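Local coordinates for protein polysaccharide deacetylase (Streptococcus pyogenes, PDB 6DQ3) that removes N-acetyl groups from the cell wall linkage unit of streptococcal rhamnopolysaccharides, probably as a zinc-dependent hydrolase of the carbohydrate esterase 4 family, at residues 18-23 against 29-34; 81-86 against 96-101; 10-15 against 222-227; 39-44 against 72-77. All coordinates share one frame; numbering follows the deposited sequence.

Interaction 1. Residues 18-23 against 29-34; sequences HVMSPE and NLIVNP. With ZN (zinc ion), chain F.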
loop_
_atom_site.group_PDB
_atom_site.type_symbol
_atom_site.label_atom_id
_atom_site.label_comp_id
_atom_site.label_asym_id
_atom_site.label_seq_id
_atom_site.Cartn_x
_atom_site.Cartn_y
_atom_site.Cartn_z
ATOM N N HIS A 18 14.311 -1.117 -6.981
ATOM C CA HIS A 18 15.437 -2.002 -7.261
ATOM C C HIS A 18 16.412 -1.279 -8.172
ATOM O O HIS A 18 16.104 -0.229 -8.742
ATOM C CB HIS A 18 14.979 -3.340 -7.872
ATOM C CG HIS A 18 14.159 -3.214 -9.121
ATOM N ND1 HIS A 18 12.781 -3.244 -9.112
ATOM C CD2 HIS A 18 14.524 -3.116 -10.423
ATOM C CE1 HIS A 18 12.332 -3.139 -10.350
ATOM N NE2 HIS A 18 13.369 -3.060 -11.165
ATOM N N VAL A 19 17.617 -1.844 -8.273
ATOM C CA VAL A 19 18.599 -1.336 -9.214
ATOM C C VAL A 19 18.106 -1.601 -10.630
ATOM O O VAL A 19 17.636 -2.701 -10.945
ATOM C CB VAL A 19 19.968 -1.989 -8.969
ATOM C CG1 VAL A 19 20.922 -1.581 -10.080
ATOM C CG2 VAL A 19 20.514 -1.598 -7.613
ATOM N N MET A 20 18.216 -0.596 -11.493
ATOM C CA MET A 20 17.656 -0.700 -12.832
ATOM C C MET A 20 18.485 -1.632 -13.713
ATOM O O MET A 20 19.704 -1.752 -13.566
ATOM C CB MET A 20 17.574 0.682 -13.485
ATOM C CG MET A 20 16.401 1.532 -13.042
ATOM S SD MET A 20 16.312 3.071 -13.991
ATOM C CE MET A 20 17.467 4.103 -13.087
ATOM N N SER A 21 17.797 -2.296 -14.638
ATOM C CA SER A 21 18.455 -3.069 -15.677
ATOM C C SER A 21 18.975 -2.137 -16.762
ATOM O O SER A 21 18.511 -0.998 -16.886
ATOM C CB SER A 21 17.484 -4.067 -16.296
ATOM O OG SER A 21 16.441 -3.382 -16.967
ATOM N N PRO A 22 19.918 -2.609 -17.586
ATOM C CA PRO A 22 20.446 -1.746 -18.659
ATOM C C PRO A 22 19.363 -1.134 -19.532
ATOM O O PRO A 22 19.476 0.035 -19.925
ATOM C CB PRO A 22 21.350 -2.695 -19.462
ATOM C CG PRO A 22 21.739 -3.770 -18.489
ATOM C CD PRO A 22 20.555 -3.939 -17.565
ATOM N N GLU A 23 18.309 -1.895 -19.843
ATOM C CA GLU A 23 17.245 -1.376 -20.696
ATOM C C GLU A 23 16.358 -0.381 -19.955
ATOM O O GLU A 23 15.806 0.530 -20.578
ATOM C CB GLU A 23 16.404 -2.528 -21.250
ATOM C CG GLU A 23 17.130 -3.388 -22.282
ATOM C CD GLU A 23 16.238 -4.463 -22.877
ATOM O OE1 GLU A 23 15.354 -4.972 -22.153
ATOM O OE2 GLU A 23 16.411 -4.795 -24.069
ATOM N N ASN A 29 11.262 6.148 -16.230
ATOM C CA ASN A 29 10.300 5.238 -15.624
ATOM C C ASN A 29 10.067 5.698 -14.191
ATOM O O ASN A 29 10.388 6.836 -13.836
ATOM C CB ASN A 29 10.811 3.794 -15.731
ATOM C CG ASN A 29 12.149 3.601 -15.052
ATOM O OD1 ASN A 29 12.350 4.041 -13.921
ATOM N ND2 ASN A 29 13.079 2.955 -15.746
ATOM N N LEU A 30 9.508 4.813 -13.360
ATOM C CA LEU A 30 9.104 5.174 -12.007
ATOM C C LEU A 30 9.739 4.280 -10.949
ATOM O O LEU A 30 9.222 4.186 -9.830
ATOM C CB LEU A 30 7.581 5.126 -11.893
ATOM C CG LEU A 30 6.826 5.987 -12.907
ATOM C CD1 LEU A 30 5.353 5.606 -12.968
ATOM C CD2 LEU A 30 6.970 7.467 -12.573
ATOM N N ILE A 31 10.849 3.631 -11.269
ATOM C CA ILE A 31 11.524 2.776 -10.301
ATOM C C ILE A 31 12.349 3.645 -9.364
ATOM O O ILE A 31 13.125 4.503 -9.809
ATOM C CB ILE A 31 12.408 1.737 -11.000
ATOM C CG1 ILE A 31 11.582 0.859 -11.937
ATOM C CG2 ILE A 31 13.107 0.868 -9.950
ATOM C CD1 ILE A 31 12.427 -0.008 -12.863
ATOM N N VAL A 32 12.195 3.420 -8.065
ATOM C CA VAL A 32 12.964 4.142 -7.058
ATOM C C VAL A 32 14.253 3.384 -6.784
ATOM O O VAL A 32 14.237 2.165 -6.578
ATOM C CB VAL A 32 12.153 4.323 -5.766
ATOM C CG1 VAL A 32 13.037 4.950 -4.693
ATOM C CG2 VAL A 32 10.920 5.159 -6.036
ATOM N N ASN A 33 15.366 4.109 -6.765
ATOM C CA ASN A 33 16.656 3.514 -6.431
ATOM C C ASN A 33 16.654 3.074 -4.972
ATOM O O ASN A 33 16.200 3.829 -4.103
ATOM C CB ASN A 33 17.768 4.529 -6.686
ATOM C CG ASN A 33 19.147 3.954 -6.452
ATOM O OD1 ASN A 33 19.506 3.612 -5.327
ATOM N ND2 ASN A 33 19.933 3.855 -7.516
ATOM N N PRO A 34 17.135 1.867 -4.661
ATOM C CA PRO A 34 17.200 1.449 -3.249
ATOM C C PRO A 34 17.901 2.463 -2.357
ATOM O O PRO A 34 17.431 2.723 -1.244
ATOM C CB PRO A 34 17.962 0.114 -3.316
ATOM C CG PRO A 34 17.691 -0.409 -4.707
ATOM C CD PRO A 34 17.611 0.818 -5.584
HETATM ZN ZN ZN F . 13.095 -3.654 -13.192
#
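H18 binds a zinc ion through NE2 at 2.1 Å while I31 lies against the face of the same imidazole. The two segments are opposite arms of one long loop, between strand 8-14 and helix 34-46, with an Asx turn near one end. The metal also takes OE2 of E24, from the bend joining the arms, so the metal ties H18 to the bend of the loop, at a surface site distinct from the zinc site formed by D78, H133 and H137. Across the ring, ND1 of H18 is hydrogen-bonded to D82, which should fix the rotation of the ring and may strengthen its donation to the metal. H18 starts out pointing away from the other arm, but with CG lodged between its backbone N and carbonyl carbon (chi1 56°) the ring folds back over I31. There CG2 of I31 makes a CH-pi contact, 4.0 Å from the ring centroid and only 5° off the normal, and CD1 of I31 comes to 3.6 Å from NE2 of H18. Where helix 34-46 begins, CD of P34 packs 3.5 Å from the carbonyl carbon of H18, next to N33, whose OD1 caps the helix at the N of D35. In the Asx turn OD1 of N29 accepts from N of I31 at 3.1 Å, and ND2 of N29 reaches SD of M20 in a weak bond of 3.7 Å.

Interaction 2. Residues 81-86 against 96-101; sequences IDFYNV and AKATNN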
loop_
_atom_site.group_PDB
_atom_site.type_symbol
_atom_site.label_atom_id
_atom_site.label_comp_id
_atom_site.label_asym_id
_atom_site.label_seq_id
_atom_site.Cartn_x
_atom_site.Cartn_y
_atom_site.Cartn_z
ATOM N N ILE A 81 8.323 -9.070 -6.215
ATOM C CA ILE A 81 9.325 -9.771 -5.420
ATOM C C ILE A 81 10.376 -8.798 -4.885
ATOM O O ILE A 81 10.992 -9.053 -3.840
ATOM C CB ILE A 81 9.944 -10.912 -6.254
ATOM C CG1 ILE A 81 10.857 -11.777 -5.383
ATOM C CG2 ILE A 81 10.696 -10.362 -7.463
ATOM C CD1 ILE A 81 10.127 -12.481 -4.253
ATOM N N ASP A 82 10.583 -7.661 -5.559
ATOM C CA ASP A 82 11.536 -6.684 -5.043
ATOM C C ASP A 82 11.096 -6.117 -3.694
ATOM O O ASP A 82 11.934 -5.575 -2.966
ATOM C CB ASP A 82 11.781 -5.547 -6.054
ATOM C CG ASP A 82 10.532 -4.721 -6.360
ATOM O OD1 ASP A 82 9.434 -5.046 -5.867
ATOM O OD2 ASP A 82 10.658 -3.725 -7.104
ATOM N N PHE A 83 9.813 -6.228 -3.332
ATOM C CA PHE A 83 9.409 -5.808 -1.992
ATOM C C PHE A 83 10.072 -6.681 -0.931
ATOM O O PHE A 83 10.504 -6.185 0.116
ATOM C CB PHE A 83 7.883 -5.842 -1.841
ATOM C CG PHE A 83 7.413 -5.402 -0.481
ATOM C CD1 PHE A 83 7.300 -4.055 -0.171
ATOM C CD2 PHE A 83 7.118 -6.337 0.501
ATOM C CE1 PHE A 83 6.884 -3.651 1.090
ATOM C CE2 PHE A 83 6.701 -5.937 1.757
ATOM C CZ PHE A 83 6.589 -4.597 2.053
ATOM N N TYR A 84 10.185 -7.983 -1.194
ATOM C CA TYR A 84 10.868 -8.881 -0.268
ATOM C C TYR A 84 12.385 -8.791 -0.392
ATOM O O TYR A 84 13.094 -8.816 0.623
ATOM C CB TYR A 84 10.412 -10.316 -0.517
ATOM C CG TYR A 84 11.086 -11.357 0.335
ATOM C CD1 TYR A 84 10.760 -11.501 1.675
ATOM C CD2 TYR A 84 12.024 -12.227 -0.209
ATOM C CE1 TYR A 84 11.363 -12.462 2.456
ATOM C CE2 TYR A 84 12.629 -13.196 0.564
ATOM C CZ TYR A 84 12.295 -13.308 1.897
ATOM O OH TYR A 84 12.893 -14.269 2.677
ATOM N N ASN A 85 12.905 -8.702 -1.619
ATOM C CA ASN A 85 14.352 -8.745 -1.800
ATOM C C ASN A 85 15.022 -7.418 -1.465
ATOM O O ASN A 85 16.165 -7.407 -1.000
ATOM C CB ASN A 85 14.720 -9.111 -3.242
ATOM C CG ASN A 85 14.427 -10.559 -3.583
ATOM O OD1 ASN A 85 14.435 -11.435 -2.718
ATOM N ND2 ASN A 85 14.182 -10.817 -4.862
ATOM N N VAL A 86 14.346 -6.299 -1.709
ATOM C CA VAL A 86 14.987 -4.994 -1.616
ATOM C C VAL A 86 14.340 -4.139 -0.530
ATOM O O VAL A 86 15.014 -3.707 0.409
ATOM C CB VAL A 86 14.951 -4.283 -2.984
ATOM C CG1 VAL A 86 15.716 -2.974 -2.938
ATOM C CG2 VAL A 86 15.509 -5.197 -4.076
ATOM N N ALA A 96 10.702 0.057 10.475
ATOM C CA ALA A 96 9.519 0.652 9.871
ATOM C C ALA A 96 8.521 -0.434 9.488
ATOM O O ALA A 96 8.897 -1.553 9.133
ATOM C CB ALA A 96 9.895 1.481 8.637
ATOM N N LYS A 97 7.240 -0.092 9.570
ATOM C CA LYS A 97 6.163 -0.967 9.135
ATOM C C LYS A 97 5.683 -0.515 7.760
ATOM O O LYS A 97 5.762 0.668 7.417
ATOM C CB LYS A 97 5.007 -0.952 10.141
ATOM C CG LYS A 97 5.445 -1.146 11.595
ATOM C CD LYS A 97 4.290 -1.588 12.507
ATOM C CE LYS A 97 3.169 -0.553 12.564
ATOM N NZ LYS A 97 3.287 0.422 13.687
ATOM N N ALA A 98 5.214 -1.472 6.960
ATOM C CA ALA A 98 4.683 -1.144 5.642
ATOM C C ALA A 98 3.662 -2.186 5.212
ATOM O O ALA A 98 3.621 -3.302 5.733
ATOM C CB ALA A 98 5.801 -1.039 4.595
ATOM N N THR A 99 2.832 -1.800 4.242
ATOM C CA THR A 99 1.760 -2.638 3.728
ATOM C C THR A 99 1.994 -2.908 2.253
ATOM O O THR A 99 2.324 -1.995 1.491
ATOM C CB THR A 99 0.382 -1.962 3.888
ATOM O OG1 THR A 99 0.081 -1.799 5.274
ATOM C CG2 THR A 99 -0.711 -2.797 3.223
ATOM N N ASN A 100 1.814 -4.158 1.842
ATOM C CA ASN A 100 1.813 -4.495 0.427
ATOM C C ASN A 100 0.433 -4.990 0.009
ATOM O O ASN A 100 -0.137 -5.881 0.647
ATOM C CB ASN A 100 2.858 -5.555 0.088
ATOM C CG ASN A 100 3.088 -5.665 -1.402
ATOM O OD1 ASN A 100 2.201 -6.085 -2.146
ATOM N ND2 ASN A 100 4.270 -5.265 -1.851
ATOM N N ASN A 101 -0.086 -4.421 -1.070
ATOM C CA ASN A 101 -1.393 -4.784 -1.601
ATOM C C ASN A 101 -1.218 -5.869 -2.655
ATOM O O ASN A 101 -0.614 -5.632 -3.708
ATOM C CB ASN A 101 -2.057 -3.526 -2.140
ATOM C CG ASN A 101 -2.201 -2.468 -1.057
ATOM O OD1 ASN A 101 -2.696 -2.760 0.029
ATOM N ND2 ASN A 101 -1.733 -1.255 -1.329
#
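F83 and N100 make the close part of this contact, a phenyl ring of helix 81-93 packed face-on against an asparagine of strand 98-102. Together with strand 71-77 these elements form a beta-alpha-beta unit, and the contact packs the first turn of the helix on the second strand. CB of N100 stands almost directly over the ring of F83, 4.2 Å from its centroid and 11° off the normal, a CH-pi contact. The amide of N100 continues over the same ring toward its rim, its plane inclined at 69° to the phenyl. F83 reaches this place because its CG is anti to the backbone N (chi1 -179°), which carries the ring out from the helix. Packing is looser at the ring's edge, where CZ of F83 meets CB of A98 at 4.4 Å. F76 makes an edge-to-face contact with the same phenyl, and L91 and M123 also touch it. The side of the helix turned from the strand is the open one: N85 is exposed and Y84 partly so, its OH bonded to E122. No hydrogen bond spans the two segments. Dispersion and the CH-pi contact therefore join helix to strand, while the strand is tied by backbone bonds to its neighbours in the sheet.

Interaction 3. Residues 10-15 against 222-227; sequences PILMYH and ENLLQT. With ACT (acetate ion), chain C.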
loop_
_atom_site.group_PDB
_atom_site.type_symbol
_atom_site.label_atom_id
_atom_site.label_comp_id
_atom_site.label_asym_id
_atom_site.label_seq_id
_atom_site.Cartn_x
_atom_site.Cartn_y
_atom_site.Cartn_z
ATOM N N PRO A 10 -0.453 11.118 5.657
ATOM C CA PRO A 10 0.191 10.841 4.366
ATOM C C PRO A 10 0.284 9.341 4.124
ATOM O O PRO A 10 0.801 8.592 4.957
ATOM C CB PRO A 10 1.578 11.482 4.506
ATOM C CG PRO A 10 1.845 11.478 5.984
ATOM C CD PRO A 10 0.494 11.647 6.659
ATOM N N ILE A 11 -0.242 8.908 2.988
ATOM C CA ILE A 11 -0.223 7.508 2.584
ATOM C C ILE A 11 0.665 7.433 1.350
ATOM O O ILE A 11 0.239 7.785 0.246
ATOM C CB ILE A 11 -1.625 6.971 2.287
ATOM C CG1 ILE A 11 -2.552 7.133 3.493
ATOM C CG2 ILE A 11 -1.549 5.504 1.874
ATOM C CD1 ILE A 11 -3.997 6.826 3.158
ATOM N N LEU A 12 1.904 6.985 1.530
ATOM C CA LEU A 12 2.853 6.948 0.430
ATOM C C LEU A 12 2.598 5.728 -0.441
ATOM O O LEU A 12 2.370 4.623 0.060
ATOM C CB LEU A 12 4.286 6.929 0.961
ATOM C CG LEU A 12 4.659 8.077 1.904
ATOM C CD1 LEU A 12 6.154 8.017 2.230
ATOM C CD2 LEU A 12 4.279 9.427 1.329
ATOM N N MET A 13 2.629 5.941 -1.751
ATOM C CA MET A 13 2.412 4.878 -2.722
ATOM C C MET A 13 3.720 4.607 -3.453
ATOM O O MET A 13 4.138 5.397 -4.307
ATOM C CB MET A 13 1.308 5.238 -3.714
ATOM C CG MET A 13 1.143 4.200 -4.821
ATOM S SD MET A 13 -0.213 4.544 -5.955
ATOM C CE MET A 13 0.223 6.178 -6.532
ATOM N N TYR A 14 4.348 3.487 -3.112
ATOM C CA TYR A 14 5.518 2.949 -3.790
ATOM C C TYR A 14 5.097 1.829 -4.737
ATOM O O TYR A 14 4.051 1.204 -4.568
ATOM C CB TYR A 14 6.528 2.378 -2.782
ATOM C CG TYR A 14 7.269 3.381 -1.935
ATOM C CD1 TYR A 14 6.765 3.784 -0.711
ATOM C CD2 TYR A 14 8.485 3.905 -2.347
ATOM C CE1 TYR A 14 7.438 4.697 0.074
ATOM C CE2 TYR A 14 9.169 4.814 -1.572
ATOM C CZ TYR A 14 8.642 5.210 -0.362
ATOM O OH TYR A 14 9.321 6.115 0.413
ATOM N N HIS A 15 5.945 1.558 -5.729
ATOM C CA HIS A 15 5.782 0.380 -6.568
ATOM C C HIS A 15 7.129 -0.329 -6.620
ATOM O O HIS A 15 7.490 -1.045 -5.677
ATOM C CB HIS A 15 5.254 0.760 -7.950
ATOM C CG HIS A 15 3.765 0.935 -7.982
ATOM N ND1 HIS A 15 3.138 2.061 -7.495
ATOM C CD2 HIS A 15 2.779 0.113 -8.416
ATOM C CE1 HIS A 15 1.830 1.935 -7.643
ATOM N NE2 HIS A 15 1.585 0.764 -8.205
ATOM N N GLU A 222 14.313 15.541 1.345
ATOM C CA GLU A 222 13.840 16.845 1.800
ATOM C C GLU A 222 12.499 17.196 1.165
ATOM O O GLU A 222 11.580 17.667 1.851
ATOM C CB GLU A 222 14.889 17.908 1.477
ATOM C CG GLU A 222 14.595 19.292 2.027
ATOM C CD GLU A 222 15.717 20.281 1.748
ATOM O OE1 GLU A 222 16.902 19.893 1.848
ATOM O OE2 GLU A 222 15.412 21.448 1.425
ATOM N N ASN A 223 12.354 16.961 -0.140
ATOM C CA ASN A 223 11.127 17.365 -0.816
ATOM C C ASN A 223 9.972 16.431 -0.470
ATOM O O ASN A 223 8.827 16.877 -0.332
ATOM C CB ASN A 223 11.360 17.426 -2.323
ATOM C CG ASN A 223 12.117 18.672 -2.739
ATOM O OD1 ASN A 223 11.895 19.757 -2.199
ATOM N ND2 ASN A 223 13.021 18.522 -3.696
ATOM N N LEU A 224 10.250 15.137 -0.309
ATOM C CA LEU A 224 9.201 14.211 0.104
ATOM C C LEU A 224 8.600 14.628 1.443
ATOM O O LEU A 224 7.374 14.692 1.593
ATOM C CB LEU A 224 9.754 12.792 0.188
ATOM C CG LEU A 224 8.792 11.727 0.715
ATOM C CD1 LEU A 224 7.479 11.717 -0.037
ATOM C CD2 LEU A 224 9.476 10.360 0.657
ATOM N N LEU A 225 9.453 14.917 2.426
ATOM C CA LEU A 225 8.972 15.278 3.757
ATOM C C LEU A 225 8.136 16.554 3.722
ATOM O O LEU A 225 7.121 16.657 4.422
ATOM C CB LEU A 225 10.162 15.435 4.700
ATOM C CG LEU A 225 10.684 14.201 5.438
ATOM C CD1 LEU A 225 9.691 13.831 6.542
ATOM C CD2 LEU A 225 10.924 13.020 4.525
ATOM N N GLN A 226 8.549 17.545 2.928
ATOM C CA GLN A 226 7.739 18.746 2.776
ATOM C C GLN A 226 6.379 18.417 2.175
ATOM O O GLN A 226 5.371 19.027 2.547
ATOM C CB GLN A 226 8.476 19.769 1.911
ATOM C CG GLN A 226 9.706 20.366 2.589
ATOM C CD GLN A 226 10.417 21.392 1.727
ATOM O OE1 GLN A 226 9.794 22.079 0.913
ATOM N NE2 GLN A 226 11.731 21.497 1.895
ATOM N N THR A 227 6.329 17.447 1.258
ATOM C CA THR A 227 5.068 17.071 0.634
ATOM C C THR A 227 4.145 16.367 1.616
ATOM O O THR A 227 2.919 16.456 1.487
ATOM C CB THR A 227 5.333 16.164 -0.571
ATOM O OG1 THR A 227 6.032 16.899 -1.583
ATOM C CG2 THR A 227 4.032 15.623 -1.140
HETATM C C ACT C . -1.983 -0.074 -8.871
HETATM O O ACT C . -0.839 -0.465 -8.561
HETATM O OXT ACT C . -2.811 -0.700 -9.559
HETATM C CH3 ACT C . -2.374 1.220 -8.364
#
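L12 and L224 meet tip to tip, CD2 of L12 standing 4.2 Å from CD1 of L224 where strand 8-14 faces the C-terminal helix 221-228. This is plain strand-to-helix packing on the mixed sheet of the fold. With its CG anti to the backbone N (chi1 175°), L224 reaches out from the helix and also brings CD2 to 4.3 Å from OH of Y14. That hydroxyl is satisfied by Q40, and the Y14 ring is stacked on F76 and meets F37 edge-to-face, so the tyrosine is held from several directions. On the helix, OG1 of T227 bonds back to O of N223 at 3.1 Å, approaching from the opposite face to the backbone N of T227. Just past the strand, NE2 of H15 donates a nearly straight bond of 2.7 Å to O of a bound acetate (N-H...O 167°). The acetate, which also bonds to the N of S174, probably came from the crystallisation liquor, but acetate is also the product of deacetylation, so it may mark where product sits. Strand 8-14 runs parallel between strands 71-77 and 210-214, while helix 34-46 lies beside the leucine contact, its M44 touching L12 and its Q40 touching L224.

Interaction 4. Residues 39-44 against 72-77; sequences QQLQKM and VWLTFD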
loop_
_atom_site.group_PDB
_atom_site.type_symbol
_atom_site.label_atom_id
_atom_site.label_comp_id
_atom_site.label_asym_id
_atom_site.label_seq_id
_atom_site.Cartn_x
_atom_site.Cartn_y
_atom_site.Cartn_z
ATOM N N GLN A 39 17.413 6.525 2.031
ATOM C CA GLN A 39 17.543 7.903 2.495
ATOM C C GLN A 39 16.191 8.516 2.849
ATOM O O GLN A 39 16.114 9.356 3.754
ATOM C CB GLN A 39 18.245 8.750 1.433
ATOM C CG GLN A 39 19.715 8.411 1.255
ATOM C CD GLN A 39 20.294 8.932 -0.049
ATOM O OE1 GLN A 39 19.714 9.798 -0.702
ATOM N NE2 GLN A 39 21.450 8.401 -0.434
ATOM N N GLN A 40 15.125 8.121 2.153
ATOM C CA GLN A 40 13.793 8.596 2.513
ATOM C C GLN A 40 13.381 8.073 3.883
ATOM O O GLN A 40 12.892 8.832 4.727
ATOM C CB GLN A 40 12.782 8.175 1.450
ATOM C CG GLN A 40 12.941 8.891 0.122
ATOM C CD GLN A 40 12.119 8.246 -0.976
ATOM O OE1 GLN A 40 11.609 7.137 -0.813
ATOM N NE2 GLN A 40 11.987 8.937 -2.099
ATOM N N LEU A 41 13.577 6.776 4.128
ATOM C CA LEU A 41 13.208 6.224 5.425
ATOM C C LEU A 41 14.066 6.813 6.537
ATOM O O LEU A 41 13.561 7.110 7.626
ATOM C CB LEU A 41 13.340 4.707 5.420
ATOM C CG LEU A 41 12.282 3.888 4.693
ATOM C CD1 LEU A 41 12.566 2.411 4.931
ATOM C CD2 LEU A 41 10.887 4.252 5.155
ATOM N N GLN A 42 15.373 6.961 6.295
ATOM C CA GLN A 42 16.239 7.582 7.285
ATOM C C GLN A 42 15.703 8.946 7.704
ATOM O O GLN A 42 15.660 9.270 8.896
ATOM C CB GLN A 42 17.655 7.714 6.728
ATOM C CG GLN A 42 18.637 8.375 7.677
ATOM C CD GLN A 42 19.978 8.650 7.018
ATOM O OE1 GLN A 42 20.096 8.623 5.793
ATOM N NE2 GLN A 42 20.996 8.915 7.827
ATOM N N LYS A 43 15.284 9.759 6.730
ATOM C CA LYS A 43 14.808 11.103 7.042
ATOM C C LYS A 43 13.479 11.062 7.792
ATOM O O LYS A 43 13.258 11.858 8.713
ATOM C CB LYS A 43 14.687 11.917 5.754
ATOM C CG LYS A 43 14.376 13.387 5.952
ATOM C CD LYS A 43 15.546 14.159 6.536
ATOM C CE LYS A 43 15.103 15.560 6.924
ATOM N NZ LYS A 43 16.255 16.458 7.215
ATOM N N MET A 44 12.584 10.144 7.419
ATOM C CA MET A 44 11.344 9.990 8.174
ATOM C C MET A 44 11.629 9.580 9.613
ATOM O O MET A 44 11.004 10.092 10.550
ATOM C CB MET A 44 10.437 8.962 7.502
ATOM C CG MET A 44 9.860 9.414 6.173
ATOM S SD MET A 44 8.763 8.179 5.459
ATOM C CE MET A 44 9.400 8.098 3.784
ATOM N N VAL A 72 2.718 8.087 9.200
ATOM C CA VAL A 72 2.732 7.791 7.776
ATOM C C VAL A 72 2.302 6.346 7.582
ATOM O O VAL A 72 2.586 5.478 8.410
ATOM C CB VAL A 72 4.125 8.043 7.152
ATOM C CG1 VAL A 72 5.177 7.174 7.831
ATOM C CG2 VAL A 72 4.074 7.781 5.660
ATOM N N TRP A 73 1.604 6.095 6.476
ATOM C CA TRP A 73 1.238 4.749 6.053
ATOM C C TRP A 73 2.003 4.457 4.768
ATOM O O TRP A 73 1.704 5.032 3.717
ATOM C CB TRP A 73 -0.269 4.629 5.843
ATOM C CG TRP A 73 -0.731 3.232 5.559
ATOM C CD1 TRP A 73 -0.023 2.071 5.740
ATOM C CD2 TRP A 73 -2.001 2.846 5.026
ATOM N NE1 TRP A 73 -0.785 0.991 5.363
ATOM C CE2 TRP A 73 -2.002 1.440 4.920
ATOM C CE3 TRP A 73 -3.142 3.553 4.631
ATOM C CZ2 TRP A 73 -3.099 0.731 4.435
ATOM C CZ3 TRP A 73 -4.225 2.846 4.152
ATOM C CH2 TRP A 73 -4.196 1.452 4.059
ATOM N N LEU A 74 2.998 3.577 4.860
ATOM C CA LEU A 74 3.790 3.174 3.707
ATOM C C LEU A 74 3.074 2.031 2.998
ATOM O O LEU A 74 2.867 0.966 3.594
ATOM C CB LEU A 74 5.189 2.724 4.127
ATOM C CG LEU A 74 6.067 3.642 4.973
ATOM C CD1 LEU A 74 7.410 2.955 5.227
ATOM C CD2 LEU A 74 6.243 4.976 4.301
ATOM N N THR A 75 2.702 2.245 1.734
ATOM C CA THR A 75 2.005 1.229 0.956
ATOM C C THR A 75 2.752 0.913 -0.333
ATOM O O THR A 75 3.325 1.802 -0.972
ATOM C CB THR A 75 0.561 1.651 0.612
ATOM O OG1 THR A 75 0.558 2.712 -0.354
ATOM C CG2 THR A 75 -0.181 2.104 1.865
ATOM N N PHE A 76 2.719 -0.364 -0.710
ATOM C CA PHE A 76 3.343 -0.882 -1.923
ATOM C C PHE A 76 2.307 -1.715 -2.661
ATOM O O PHE A 76 1.720 -2.628 -2.074
ATOM C CB PHE A 76 4.557 -1.772 -1.606
ATOM C CG PHE A 76 5.746 -1.034 -1.054
ATOM C CD1 PHE A 76 5.711 -0.476 0.210
ATOM C CD2 PHE A 76 6.913 -0.929 -1.796
ATOM C CE1 PHE A 76 6.810 0.191 0.716
ATOM C CE2 PHE A 76 8.012 -0.263 -1.293
ATOM C CZ PHE A 76 7.960 0.297 -0.039
ATOM N N ASP A 77 2.108 -1.444 -3.946
ATOM C CA ASP A 77 1.158 -2.219 -4.731
ATOM C C ASP A 77 1.854 -3.313 -5.539
ATOM O O ASP A 77 3.055 -3.244 -5.824
ATOM C CB ASP A 77 0.361 -1.317 -5.685
ATOM C CG ASP A 77 -0.394 -0.216 -4.967
ATOM O OD1 ASP A 77 -0.684 -0.368 -3.764
ATOM O OD2 ASP A 77 -0.708 0.804 -5.614
#
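L41 and M44 face V72 and L74 across a helix and strand that run nearly antiparallel, 163° between their directions, with the axes of these short segments 12.4 Å apart at closest approach. Helix 34-46 covers the outer side of strand 71-77, the layering of helices around a central sheet expected of the barrel-like fold of polysaccharide deacetylases. The closest meeting is between leucines: CD2 of L41 comes to 3.7 Å from CD1 of L74, the two side chains passing at a slant. L41 does not start out aimed at the strand, and its end makes up the difference. One turn further along the helix, M44 sets out toward the strand and serves two residues with one atom, its SD lying 4.2 Å from CD2 of L74 and 4.4 Å from CG1 of V72. V72 and L74, two apart on the strand, thus offer one apolar face, which F51 also touches. The other face, with W73, T75 and D77, is mixed in character. CG2 of T75 lies 3.5 Å above the plane of the W73 ring, over its centre, while OG1 of T75 is bonded to O of L12 and to R212, and D77 forms a salt bridge with R212 and a hydrogen bond with N101. With no hydrogen bond across it, the helix contact rests on dispersion between methyl groups and a thioether.

In the fold
Interactions 3 and 4 lie closest together, their centres 7 Å apart, and interaction 2 is 11 Å from interaction 4. All three reach one sheet, in which strand 71-77 pairs in parallel with strands 8-14 and 98-102 on either side. Interaction 1 sits at the surface, 16 to 18 Å from the others, in the loop leaving strand 8-14. It touches interaction 2 through H18 and D82, linking the peripheral zinc to the start of helix 81-93. Along the chain, interactions 1, 4 and 2 follow in series inside the long loop closed by interaction 3. Interaction 3 thus brings the first strand and the last helix together, with metal and acetate held near strand ends and loops.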